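Side-chain contacts in beta-lactamase (Klebsiella pneumoniae, PDB 6KBY), which probably hydrolyses beta-lactam antibiotics to substituted beta-amino acids, as class C enzymes do, and here carries adenosine monophosphate in its active site: residues V241-G246 with Q258-T263; L277-L282 with I332-A337. All coordinates share one frame; numbering follows the deposited sequence.

The two contacts are layers of one buried core, their centres 10 Å apart. Contact 1 joins the ends of two helices. Contact 2 joins Trp279, just ahead of strand 280-283, to strand 328-335; strand 317-325 lies between these two in the antiparallel sheet. Val241 CG2 packs on Ile332 CG2 at 3.7 Å, and Met245 CG meets Phe334 CD2 at 3.6 Å. Thr263 O probably accepts a hydrogen bond from Leu277 N at 3.0 Å. Contact 1 is remote from the ligand site; in contact 2, by contrast, the Trp279 side chain comes within about 10 Å of that of Ser71, which binds AMP covalently.

Contact 1: V241-G246 with Q258-T263; sequences VQANMG and QALTAT
Leu260 reaches out from helix 255-262 to the end of helix 234-244, where Ala243 and Asn244 receive it in a small helix-helix contact of the class C beta-lactamase fold. It illustrates how one branched side chain can fill a junction: no hydrogen bond joins residues 241-246 to 258-263, although Gln257 NE2, one turn before Leu260, reaches Ala243 O. The two methyls of the leucine divide the work. CD1 sits against Ala243 CB at 3.7 Å, whereas CD2 lies to one face of the Asn244 amide, offset past its OD1/ND2 end, 3.8 Å from ND2, with the two side chains crossing at about a right angle. The leucine holds CG anti to its carbonyl carbon (chi1 -72°), which carries both methyls across to the neighbouring helix. Thr79 of helix 72-86 and, from loops, Leu188 and Leu250 also touch Leu260, so this part is tightly enclosed.

The amide of Asn244 finds its polar partners outside the two segments: OD1 is hydrogen-bonded to His264 NE2 and ND2 to Tyr240 O, one turn back in its own helix. Its OD1 merely passes Leu260 O, 3.6 Å away. That carbonyl is instead gripped from its own segment by Thr263, through both N and OG1. The OG1 bond is the shorter at 2.7 Å and lies in the carbonyl plane, with a C=O...OG1 angle of 151°.

Toward Thr261, which is partly exposed, the fit is looser. Thr261 OG1 stays 4.9 Å from Asn244 O, and a water spans the interval. Helix 234-244 ends here in a Schellman motif with Gly246 at the C-prime position, its phi positive at 67°. Two residues before that glycine, Asn244 O accepts a hydrogen bond of 2.9 Å from this water, which is also hydrogen-bonded to Thr261 OG1 at 2.8 Å.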
loop_
_atom_site.group_PDB
_atom_site.type_symbol
_atom_site.label_atom_id
_atom_site.label_comp_id
_atom_site.label_asym_id
_atom_site.label_seq_id
_atom_site.Cartn_x
_atom_site.Cartn_y
_atom_site.Cartn_z
ATOM N N VAL A 241 9.203 -2.190 -4.737
ATOM C CA VAL A 241 9.025 -3.640 -4.743
ATOM C C VAL A 241 10.377 -4.350 -4.727
ATOM O O VAL A 241 10.595 -5.291 -3.956
ATOM C CB VAL A 241 8.154 -4.054 -5.943
ATOM C CG1 VAL A 241 8.199 -5.562 -6.162
ATOM C CG2 VAL A 241 6.720 -3.575 -5.739
ATOM N N GLN A 242 11.311 -3.903 -5.574
ATOM C CA GLN A 242 12.642 -4.502 -5.578
ATOM C C GLN A 242 13.330 -4.346 -4.230
ATOM O O GLN A 242 14.008 -5.269 -3.760
ATOM C CB GLN A 242 13.498 -3.891 -6.688
ATOM C CG GLN A 242 13.070 -4.277 -8.083
ATOM C CD GLN A 242 14.237 -4.235 -9.040
ATOM O OE1 GLN A 242 14.659 -3.161 -9.469
ATOM N NE2 GLN A 242 14.790 -5.401 -9.354
ATOM N N ALA A 243 13.202 -3.172 -3.612
ATOM C CA ALA A 243 13.802 -2.961 -2.297
ATOM C C ALA A 243 13.203 -3.913 -1.269
ATOM O O ALA A 243 13.911 -4.444 -0.399
ATOM C CB ALA A 243 13.589 -1.509 -1.869
ATOM N N ASN A 244 11.889 -4.136 -1.353
ATOM C CA ASN A 244 11.209 -5.101 -0.501
ATOM C C ASN A 244 11.657 -6.535 -0.756
ATOM O O ASN A 244 11.418 -7.396 0.097
ATOM C CB ASN A 244 9.688 -4.967 -0.641
ATOM C CG ASN A 244 9.111 -3.948 0.321
ATOM O OD1 ASN A 244 8.950 -4.235 1.510
ATOM N ND2 ASN A 244 8.817 -2.744 -0.175
ATOM N N MET A 245 12.315 -6.808 -1.881
ATOM C CA MET A 245 12.897 -8.116 -2.153
ATOM C C MET A 245 14.413 -8.118 -2.018
ATOM O O MET A 245 15.067 -9.079 -2.438
ATOM C CB MET A 245 12.453 -8.627 -3.523
ATOM C CG MET A 245 10.947 -8.820 -3.601
ATOM S SD MET A 245 10.378 -9.720 -5.059
ATOM C CE MET A 245 10.652 -8.522 -6.355
ATOM N N GLY A 246 14.984 -7.072 -1.428
ATOM C CA GLY A 246 16.408 -7.040 -1.159
ATOM C C GLY A 246 17.278 -6.988 -2.390
ATOM O O GLY A 246 18.448 -7.375 -2.331
ATOM N N GLN A 258 16.532 -3.492 6.688
ATOM C CA GLN A 258 15.939 -4.204 7.812
ATOM C C GLN A 258 14.503 -3.758 8.030
ATOM O O GLN A 258 13.620 -4.584 8.288
ATOM C CB GLN A 258 16.751 -3.944 9.078
ATOM C CG GLN A 258 18.175 -4.446 9.047
ATOM C CD GLN A 258 18.972 -3.953 10.240
ATOM O OE1 GLN A 258 18.418 -3.718 11.316
ATOM N NE2 GLN A 258 20.277 -3.785 10.052
ATOM N N ALA A 259 14.256 -2.452 7.932
ATOM C CA ALA A 259 12.916 -1.919 8.148
ATOM C C ALA A 259 11.945 -2.446 7.102
ATOM O O ALA A 259 10.833 -2.878 7.434
ATOM C CB ALA A 259 12.967 -0.394 8.106
ATOM N N LEU A 260 12.344 -2.403 5.826
ATOM C CA LEU A 260 11.493 -2.910 4.751
ATOM C C LEU A 260 11.140 -4.370 4.985
ATOM O O LEU A 260 9.965 -4.760 4.962
ATOM C CB LEU A 260 12.217 -2.770 3.415
ATOM C CG LEU A 260 12.356 -1.349 2.871
ATOM C CD1 LEU A 260 13.505 -1.307 1.867
ATOM C CD2 LEU A 260 11.046 -0.895 2.231
ATOM N N THR A 261 12.157 -5.193 5.210
ATOM C CA THR A 261 11.928 -6.622 5.361
ATOM C C THR A 261 11.035 -6.906 6.557
ATOM O O THR A 261 10.135 -7.745 6.480
ATOM C CB THR A 261 13.280 -7.318 5.490
ATOM O OG1 THR A 261 13.999 -7.134 4.265
ATOM C CG2 THR A 261 13.123 -8.809 5.793
ATOM N N ALA A 262 11.249 -6.191 7.664
ATOM C CA ALA A 262 10.489 -6.466 8.877
ATOM C C ALA A 262 9.009 -6.144 8.735
ATOM O O ALA A 262 8.204 -6.674 9.510
ATOM C CB ALA A 262 11.082 -5.726 10.081
ATOM N N THR A 263 8.619 -5.297 7.774
ATOM C CA THR A 263 7.186 -5.073 7.579
ATOM C C THR A 263 6.472 -6.330 7.114
ATOM O O THR A 263 5.238 -6.385 7.193
ATOM C CB THR A 263 6.863 -3.948 6.585
ATOM O OG1 THR A 263 7.314 -4.303 5.273
ATOM C CG2 THR A 263 7.445 -2.607 7.010
HETATM O O HOH W 1 13.110 -8.646 2.033
#

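Contact 2: L277-L282 with I332-A337; sequences LMWEQL and IAFVPA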
loop_
_atom_site.group_PDB
_atom_site.type_symbol
_atom_site.label_atom_id
_atom_site.label_comp_id
_atom_site.label_asym_id
_atom_site.label_seq_id
_atom_site.Cartn_x
_atom_site.Cartn_y
_atom_site.Cartn_z
ATOM N N LEU A 277 2.713 -6.049 8.823
ATOM C CA LEU A 277 2.598 -4.638 9.188
ATOM C C LEU A 277 2.129 -3.931 7.921
ATOM O O LEU A 277 2.916 -3.599 7.023
ATOM C CB LEU A 277 3.918 -4.082 9.714
ATOM C CG LEU A 277 3.739 -2.928 10.706
ATOM C CD1 LEU A 277 3.127 -3.410 12.018
ATOM C CD2 LEU A 277 5.055 -2.205 10.964
ATOM N N MET A 278 0.804 -3.751 7.836
ATOM C CA MET A 278 0.078 -3.227 6.677
ATOM C C MET A 278 0.093 -4.127 5.440
ATOM O O MET A 278 -0.968 -4.347 4.846
ATOM C CB MET A 278 0.448 -1.774 6.356
ATOM C CG MET A 278 -0.007 -0.814 7.449
ATOM S SD MET A 278 -1.802 -0.730 7.542
ATOM C CE MET A 278 -2.039 -0.325 9.274
ATOM N N TRP A 279 1.250 -4.654 5.027
ATOM C CA TRP A 279 1.251 -5.654 3.962
ATOM C C TRP A 279 0.395 -6.848 4.368
ATOM O O TRP A 279 0.239 -7.151 5.555
ATOM C CB TRP A 279 2.670 -6.143 3.661
ATOM C CG TRP A 279 3.554 -5.135 3.030
ATOM C CD1 TRP A 279 4.596 -4.486 3.616
ATOM C CD2 TRP A 279 3.497 -4.671 1.676
ATOM N NE1 TRP A 279 5.192 -3.641 2.715
ATOM C CE2 TRP A 279 4.535 -3.738 1.516
ATOM C CE3 TRP A 279 2.667 -4.952 0.584
ATOM C CZ2 TRP A 279 4.769 -3.085 0.305
ATOM C CZ3 TRP A 279 2.902 -4.303 -0.620
ATOM C CH2 TRP A 279 3.937 -3.376 -0.746
ATOM N N GLU A 280 -0.154 -7.529 3.364
ATOM C CA GLU A 280 -0.947 -8.732 3.543
ATOM C C GLU A 280 -0.335 -9.818 2.677
ATOM O O GLU A 280 0.143 -9.535 1.573
ATOM C CB GLU A 280 -2.393 -8.473 3.106
ATOM C CG GLU A 280 -3.035 -7.318 3.864
ATOM C CD GLU A 280 -4.262 -6.746 3.174
ATOM O OE1 GLU A 280 -4.720 -7.330 2.164
ATOM O OE2 GLU A 280 -4.764 -5.697 3.640
ATOM N N GLN A 281 -0.349 -11.062 3.150
ATOM C CA GLN A 281 0.287 -12.118 2.379
ATOM C C GLN A 281 -0.509 -13.409 2.467
ATOM O O GLN A 281 -1.328 -13.612 3.369
ATOM C CB GLN A 281 1.737 -12.358 2.809
ATOM C CG GLN A 281 1.858 -13.031 4.153
ATOM C CD GLN A 281 3.292 -13.086 4.651
ATOM O OE1 GLN A 281 4.071 -12.161 4.435
ATOM N NE2 GLN A 281 3.643 -14.175 5.331
ATOM N N LEU A 282 -0.230 -14.287 1.510
ATOM C CA LEU A 282 -0.776 -15.630 1.473
ATOM C C LEU A 282 0.341 -16.588 1.092
ATOM O O LEU A 282 1.267 -16.200 0.370
ATOM C CB LEU A 282 -1.892 -15.752 0.428
ATOM C CG LEU A 282 -3.168 -14.954 0.692
ATOM C CD1 LEU A 282 -3.048 -13.530 0.152
ATOM C CD2 LEU A 282 -4.361 -15.655 0.075
ATOM N N ILE A 332 -0.287 -3.782 -5.947
ATOM C CA ILE A 332 1.067 -4.318 -5.940
ATOM C C ILE A 332 1.010 -5.756 -5.463
ATOM O O ILE A 332 0.334 -6.056 -4.471
ATOM C CB ILE A 332 1.986 -3.535 -4.979
ATOM C CG1 ILE A 332 2.323 -2.179 -5.574
ATOM C CG2 ILE A 332 3.255 -4.356 -4.632
ATOM C CD1 ILE A 332 3.234 -1.331 -4.726
ATOM N N ALA A 333 1.762 -6.631 -6.131
ATOM C CA ALA A 333 1.991 -7.978 -5.623
ATOM C C ALA A 333 3.421 -8.393 -5.931
ATOM O O ALA A 333 3.966 -8.036 -6.980
ATOM C CB ALA A 333 1.025 -8.993 -6.245
ATOM N N PHE A 334 4.024 -9.160 -5.025
ATOM C CA PHE A 334 5.355 -9.685 -5.283
ATOM C C PHE A 334 5.559 -10.992 -4.531
ATOM O O PHE A 334 4.951 -11.225 -3.482
ATOM C CB PHE A 334 6.465 -8.655 -5.009
ATOM C CG PHE A 334 6.523 -8.137 -3.586
ATOM C CD1 PHE A 334 5.691 -7.112 -3.158
ATOM C CD2 PHE A 334 7.446 -8.649 -2.688
ATOM C CE1 PHE A 334 5.772 -6.625 -1.863
ATOM C CE2 PHE A 334 7.532 -8.167 -1.393
ATOM C CZ PHE A 334 6.692 -7.157 -0.981
ATOM N N VAL A 335 6.412 -11.835 -5.093
ATOM C CA VAL A 335 6.750 -13.134 -4.529
ATOM C C VAL A 335 8.258 -13.173 -4.341
ATOM O O VAL A 335 9.006 -13.384 -5.299
ATOM C CB VAL A 335 6.280 -14.279 -5.445
ATOM C CG1 VAL A 335 6.663 -15.623 -4.850
ATOM C CG2 VAL A 335 4.778 -14.204 -5.697
ATOM N N PRO A 336 8.748 -12.959 -3.116
ATOM C CA PRO A 336 10.209 -12.835 -2.946
ATOM C C PRO A 336 10.992 -14.055 -3.409
ATOM O O PRO A 336 12.076 -13.906 -3.989
ATOM C CB PRO A 336 10.366 -12.542 -1.448
ATOM C CG PRO A 336 9.053 -11.885 -1.066
ATOM C CD PRO A 336 8.011 -12.611 -1.887
ATOM N N ALA A 337 10.447 -15.260 -3.225
ATOM C CA ALA A 337 11.162 -16.469 -3.631
ATOM C C ALA A 337 11.435 -16.494 -5.125
ATOM O O ALA A 337 12.402 -17.126 -5.570
ATOM C CB ALA A 337 10.343 -17.702 -3.266
#
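Phe334 drives its ring edge into a face of the Trp279 indole, a T-shaped (edge-to-face) pair in the core beside the antiparallel sheet of this beta-lactamase. The planes stand at 90°, with the phenylalanine ring centroid 5.4 Å from that of the indole six-membered ring. One atom makes the approach: Phe334 CE1 lies 3.8 Å above the indole plane, displaced toward its rim, and is 3.9 Å from CH2 of Trp279. Such a pair sets the slightly positive ring hydrogens of one aromatic against the electron-rich face of the other.

The conformations explain the meeting. Phe334 has chi1 60°, which tucks CG between its backbone N and carbonyl carbon and turns the ring over to Trp279, although its CB does not start in that direction. On the tryptophan, whose CB does point across, CG is anti to the carbonyl carbon (chi1 -69°), and the benzo end of the indole leads.

A third side chain meets the rim at CZ3 and CH2. Ile332, two residues before Phe334 on strand 328-335, presents its CG2 methyl near the plane of the indole, so rim and face are met by different residues of one strand. Ile319, from the intervening strand 317-325, touches both aromatic side chains. His264 adds a second edge-to-face pairing to Trp279, and Thr75 of helix 72-86, which also carries Lys74 of the AMP pocket, packs on the same side chain. At the indole rim, CG2 of Ile332 rests 4.0 Å from CZ3 of Trp279.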